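PDB 5TGN: uncharacterized protein from Sphaerobacter thermophilus, which is of unknown function but carries a SnoaL-like domain of the NTF2 clan, a cone-like fold that often encloses a small-molecule pocket. Local coordinates for residues R11-R16 against A51-A56. Numbering follows the deposited sequence.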
loop_
_atom_site.group_PDB
_atom_site.type_symbol
_atom_site.label_atom_id
_atom_site.label_comp_id
_atom_site.label_asym_id
_atom_site.label_seq_id
_atom_site.Cartn_x
_atom_site.Cartn_y
_atom_site.Cartn_z
ATOM N N ARG A 11 -17.417 -7.116 12.745
ATOM C CA ARG A 11 -17.944 -5.826 13.185
ATOM C C ARG A 11 -17.114 -5.249 14.330
ATOM O O ARG A 11 -16.909 -4.029 14.412
ATOM C CB ARG A 11 -19.407 -5.962 13.630
ATOM C CG ARG A 11 -20.439 -6.263 12.525
ATOM C CD ARG A 11 -21.759 -6.747 13.183
ATOM N NE ARG A 11 -22.777 -7.104 12.198
ATOM C CZ ARG A 11 -23.809 -7.902 12.434
ATOM N NH1 ARG A 11 -23.970 -8.447 13.629
ATOM N NH2 ARG A 11 -24.671 -8.168 11.462
ATOM N N GLU A 12 -16.690 -6.103 15.267
ATOM C CA GLU A 12 -15.884 -5.614 16.378
ATOM C C GLU A 12 -14.522 -5.124 15.894
ATOM O O GLU A 12 -13.972 -4.167 16.449
ATOM C CB GLU A 12 -15.704 -6.703 17.440
ATOM C CG GLU A 12 -15.000 -6.198 18.691
ATOM C CD GLU A 12 -15.812 -5.130 19.424
ATOM O OE1 GLU A 12 -17.043 -5.037 19.192
ATOM O OE2 GLU A 12 -15.217 -4.369 20.217
ATOM N N TYR A 13 -13.951 -5.791 14.891
ATOM C CA TYR A 13 -12.690 -5.324 14.322
ATOM C C TYR A 13 -12.839 -3.895 13.826
ATOM O O TYR A 13 -12.062 -3.014 14.192
ATOM C CB TYR A 13 -12.229 -6.256 13.188
ATOM C CG TYR A 13 -11.000 -5.681 12.485
ATOM C CD1 TYR A 13 -9.714 -5.968 12.943
ATOM C CD2 TYR A 13 -11.133 -4.791 11.415
ATOM C CE1 TYR A 13 -8.586 -5.414 12.324
ATOM C CE2 TYR A 13 -10.009 -4.243 10.784
ATOM C CZ TYR A 13 -8.751 -4.554 11.256
ATOM O OH TYR A 13 -7.645 -3.988 10.657
ATOM N N ILE A 14 -13.892 -3.629 13.053
ATOM C CA ILE A 14 -14.133 -2.264 12.587
ATOM C C ILE A 14 -14.303 -1.311 13.767
ATOM O O ILE A 14 -13.811 -0.178 13.748
ATOM C CB ILE A 14 -15.366 -2.224 11.658
ATOM C CG1 ILE A 14 -15.168 -3.124 10.443
ATOM C CG2 ILE A 14 -15.662 -0.763 11.204
ATOM C CD1 ILE A 14 -14.002 -2.645 9.502
ATOM N N SER A 15 -15.035 -1.731 14.794
ATOM C CA SER A 15 -15.258 -0.821 15.916
ATOM C C SER A 15 -13.938 -0.488 16.602
ATOM O O SER A 15 -13.690 0.667 16.983
ATOM C CB SER A 15 -16.255 -1.439 16.904
ATOM O OG SER A 15 -16.511 -0.570 17.991
ATOM N N ARG A 16 -13.069 -1.488 16.742
ATOM C CA ARG A 16 -11.795 -1.293 17.439
ATOM C C ARG A 16 -10.850 -0.404 16.638
ATOM O O ARG A 16 -10.153 0.439 17.209
ATOM C CB ARG A 16 -11.130 -2.650 17.724
ATOM C CG ARG A 16 -11.823 -3.522 18.758
ATOM C CD ARG A 16 -11.971 -2.825 20.082
ATOM N NE ARG A 16 -13.212 -2.056 20.134
ATOM C CZ ARG A 16 -13.349 -0.868 20.725
ATOM N NH1 ARG A 16 -12.316 -0.285 21.338
ATOM N NH2 ARG A 16 -14.531 -0.254 20.693
ATOM N N ALA A 51 0.909 -3.097 15.661
ATOM C CA ALA A 51 1.740 -2.073 15.036
ATOM C C ALA A 51 1.103 -1.565 13.754
ATOM O O ALA A 51 1.092 -0.353 13.494
ATOM C CB ALA A 51 3.141 -2.641 14.742
ATOM N N PHE A 52 0.592 -2.484 12.922
ATOM C CA PHE A 52 -0.084 -2.073 11.700
ATOM C C PHE A 52 -1.230 -1.121 12.003
ATOM O O PHE A 52 -1.361 -0.060 11.379
ATOM C CB PHE A 52 -0.589 -3.305 10.946
ATOM C CG PHE A 52 -1.521 -2.972 9.811
ATOM C CD1 PHE A 52 -1.019 -2.482 8.595
ATOM C CD2 PHE A 52 -2.897 -3.160 9.952
ATOM C CE1 PHE A 52 -1.911 -2.155 7.525
ATOM C CE2 PHE A 52 -3.776 -2.868 8.893
ATOM C CZ PHE A 52 -3.267 -2.380 7.679
ATOM N N ILE A 53 -2.072 -1.485 12.975
ATOM C CA ILE A 53 -3.245 -0.682 13.289
ATOM C C ILE A 53 -2.845 0.677 13.841
ATOM O O ILE A 53 -3.431 1.696 13.472
ATOM C CB ILE A 53 -4.141 -1.455 14.270
ATOM C CG1 ILE A 53 -4.816 -2.596 13.499
ATOM C CG2 ILE A 53 -5.156 -0.527 14.952
ATOM C CD1 ILE A 53 -5.548 -3.485 14.360
ATOM N N GLU A 54 -1.833 0.716 14.713
ATOM C CA GLU A 54 -1.361 1.978 15.270
ATOM C C GLU A 54 -0.731 2.884 14.210
ATOM O O GLU A 54 -0.690 4.103 14.400
ATOM C CB GLU A 54 -0.366 1.696 16.411
ATOM C CG GLU A 54 -1.091 1.431 17.748
ATOM C CD GLU A 54 -0.306 0.554 18.739
ATOM O OE1 GLU A 54 -0.857 0.296 19.836
ATOM O OE2 GLU A 54 0.835 0.114 18.430
ATOM N N ALA A 55 -0.262 2.327 13.094
ATOM C CA ALA A 55 0.351 3.134 12.040
ATOM C C ALA A 55 -0.664 3.875 11.158
ATOM O O ALA A 55 -0.253 4.736 10.361
ATOM C CB ALA A 55 1.248 2.238 11.185
ATOM N N ALA A 56 -1.964 3.582 11.299
ATOM C CA ALA A 56 -3.011 4.234 10.506
ATOM C C ALA A 56 -3.149 5.716 10.858
ATOM O O ALA A 56 -2.980 6.106 12.014
ATOM C CB ALA A 56 -4.360 3.544 10.745
#
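Tyr13 and Ile53 reach for each other from opposite directions and make the main touch between helix 6-18 and helix 46-54. The methyl CD1 of Ile53 comes to 4.1 Å from CE1 of Tyr13, approaching the ring obliquely. Tyr13 holds its CG anti to the backbone N (chi1 173°), which sends the ring out beside its helix and carries the phenol end over to the other one. On the Ile53 side, CG1 stands anti to the carbonyl carbon (chi1 -73°) and the chain then runs on extended (chi2 173°), so that the delta methyl, and not the CG2 branch, spans the gap. The second touch is looser: Tyr13 OH lies 4.4 Å from CE2 of Phe52, coming up to the rim of the phenyl ring and close to level with it. No hydrogen bond crosses between the two segments; from helix 6-18 the contact is made by Tyr13 alone, with Ile53 at one ring carbon and Phe52 at its hydroxyl, while the backbones stay well apart.

Within helix 6-18, Glu12 and Arg16, one turn apart, are joined by a salt bridge: NE of Arg16 sits 3.1 Å from OE2 of Glu12, and the hydrogen bond in it is weak and bent (130°). Arg16 NH1 has a second acidic partner in Asp21.

The contact lies near the centre of the chain, where both helices pack on the curved sheet of this SnoaL-like fold. Tyr13 rests on Ile35 of strand 33-37 and Leu104 of strand 100-108, and its ring meets Phe94 of strand 88-97; Phe52 settles on Ile35, Ala37 and Ile106. Ala25 of helix 22-26 touches both Arg16 and Ile53, while beyond Phe52 a second subunit supplies Arg41, in a cation-pi contact with the ring, and Tyr43.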